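Local coordinates for putative membrane transport protein (Vibrio parahaemolyticus RIMD 2210633, PDB 3CK6) that probably takes up zinc ions together with protons across the inner membrane, its cytoplasmic part forming a funnel-shaped homopentamer, at residues 147-150 with 151-155. The protein carries 1 engineered substitution. Residues are numbered along the deposited sequence; the frame is centred on the assembly and turned at random.
Sequences GKID and LYLDT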
loop_
_atom_site.group_PDB
_atom_site.type_symbol
_atom_site.label_atom_id
_atom_site.label_comp_id
_atom_site.label_asym_id
_atom_site.label_seq_id
_atom_site.Cartn_x
_atom_site.Cartn_y
_atom_site.Cartn_z
ATOM N N GLY E 147 0.838 13.332 -24.688
ATOM C CA GLY E 147 0.410 13.006 -26.050
ATOM C C GLY E 147 1.402 12.117 -26.799
ATOM O O GLY E 147 1.016 11.129 -27.429
ATOM N N LYS E 148 2.682 12.461 -26.742
ATOM C CA LYS E 148 3.700 11.623 -27.408
ATOM C C LYS E 148 3.930 10.259 -26.750
ATOM O O LYS E 148 4.234 9.282 -27.442
ATOM C CB LYS E 148 5.022 12.394 -27.586
ATOM C CG LYS E 148 4.870 13.724 -28.353
ATOM C CD LYS E 148 4.239 13.521 -29.722
ATOM C CE LYS E 148 4.101 14.838 -30.461
ATOM N NZ LYS E 148 3.583 14.649 -31.859
ATOM N N ILE E 149 3.787 10.190 -25.424
ATOM C CA ILE E 149 3.855 8.898 -24.727
ATOM C C ILE E 149 2.676 8.019 -25.166
ATOM O O ILE E 149 2.865 6.831 -25.489
ATOM C CB ILE E 149 3.877 9.046 -23.182
ATOM C CG1 ILE E 149 5.201 9.677 -22.718
ATOM C CG2 ILE E 149 3.704 7.669 -22.525
ATOM C CD1 ILE E 149 5.197 10.215 -21.279
ATOM N N ASP E 150 1.474 8.603 -25.216
ATOM C CA ASP E 150 0.312 7.890 -25.753
ATOM C C ASP E 150 0.591 7.319 -27.138
ATOM O O ASP E 150 0.288 6.163 -27.383
ATOM C CB ASP E 150 -0.928 8.794 -25.824
ATOM C CG ASP E 150 -1.758 8.760 -24.547
ATOM O OD1 ASP E 150 -1.812 7.691 -23.901
ATOM O OD2 ASP E 150 -2.374 9.808 -24.195
ATOM N N LEU E 151 1.164 8.129 -28.034
ATOM C CA LEU E 151 1.437 7.690 -29.408
ATOM C C LEU E 151 2.378 6.500 -29.416
ATOM O O LEU E 151 2.154 5.546 -30.163
ATOM C CB LEU E 151 2.007 8.819 -30.294
ATOM C CG LEU E 151 1.003 9.769 -30.967
ATOM C CD1 LEU E 151 1.651 11.101 -31.358
ATOM C CD2 LEU E 151 0.291 9.127 -32.192
ATOM N N TYR E 152 3.419 6.549 -28.582
ATOM C CA TYR E 152 4.332 5.415 -28.458
ATOM C C TYR E 152 3.629 4.173 -27.901
ATOM O O TYR E 152 3.809 3.067 -28.417
ATOM C CB TYR E 152 5.565 5.773 -27.623
ATOM C CG TYR E 152 6.511 4.616 -27.392
ATOM C CD1 TYR E 152 7.232 4.052 -28.446
ATOM C CD2 TYR E 152 6.693 4.091 -26.114
ATOM C CE1 TYR E 152 8.097 2.985 -28.220
ATOM C CE2 TYR E 152 7.563 3.033 -25.884
ATOM C CZ TYR E 152 8.256 2.489 -26.932
ATOM O OH TYR E 152 9.115 1.435 -26.688
ATOM N N LEU E 153 2.834 4.360 -26.854
ATOM C CA LEU E 153 2.086 3.250 -26.269
ATOM C C LEU E 153 1.194 2.546 -27.286
ATOM O O LEU E 153 1.024 1.335 -27.203
ATOM C CB LEU E 153 1.285 3.678 -25.036
ATOM C CG LEU E 153 2.128 3.840 -23.767
ATOM C CD1 LEU E 153 1.298 4.414 -22.610
ATOM C CD2 LEU E 153 2.841 2.518 -23.375
ATOM N N ASP E 154 0.663 3.302 -28.249
ATOM C CA ASP E 154 -0.106 2.756 -29.369
ATOM C C ASP E 154 0.705 1.752 -30.181
ATOM O O ASP E 154 0.149 0.777 -30.642
ATOM C CB ASP E 154 -0.596 3.858 -30.314
ATOM C CG ASP E 154 -1.771 4.646 -29.757
ATOM O OD1 ASP E 154 -2.446 4.154 -28.819
ATOM O OD2 ASP E 154 -2.018 5.767 -30.270
ATOM N N THR E 155 2.004 2.011 -30.362
ATOM C CA THR E 155 2.879 1.109 -31.114
ATOM C C THR E 155 3.078 -0.178 -30.327
ATOM O O THR E 155 3.240 -1.248 -30.904
ATOM C CB THR E 155 4.263 1.738 -31.435
ATOM O OG1 THR E 155 5.059 1.827 -30.245
ATOM C CG2 THR E 155 4.114 3.109 -32.055
#
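Four successive backbone hydrogen bonds join Gly147-Asp150 to Leu151-Asp154, the i to i+4 pattern of an alpha helix, here in the second half of helix 134-161 in the cytoplasmic domain of a CorA-family transporter. Leu153 N reaches Ile149 O at 2.8 Å. The bond from Tyr152 N to Lys148 O is longer, 3.1 Å. Within 151-155, Thr155 OG1 reaches back three residues and donates to Tyr152 O at a short 2.5 Å, in the carbonyl plane and on a lone pair. A chi1 of 72° folds this hydroxyl back over its own helix.

The charged ends turn to other helices. Lys148 NZ forms a salt bridge with Glu120, and Asp150 OD2 forms one with Arg221 of helix 209-246. The carboxylates of Asp150 and Asp154 carry like charge and are not in contact, with Asp150 OD1 6.1 Å from Asp154 OD1.

Buried Ile149 and Leu153 run alongside each other one turn apart, Ile149 CG2 4.0 Å from Leu153 CD1. Both pack on Ile222 of helix 209-246, and both also touch helix 173-199. Tyr152 packs on Ala179 and Ile183 of that helix. On the more open side, the Lys148 chain bends at chi2 (-56°) and runs beside Leu151, where Lys148 CD lies 3.9 Å from Leu151 CD1.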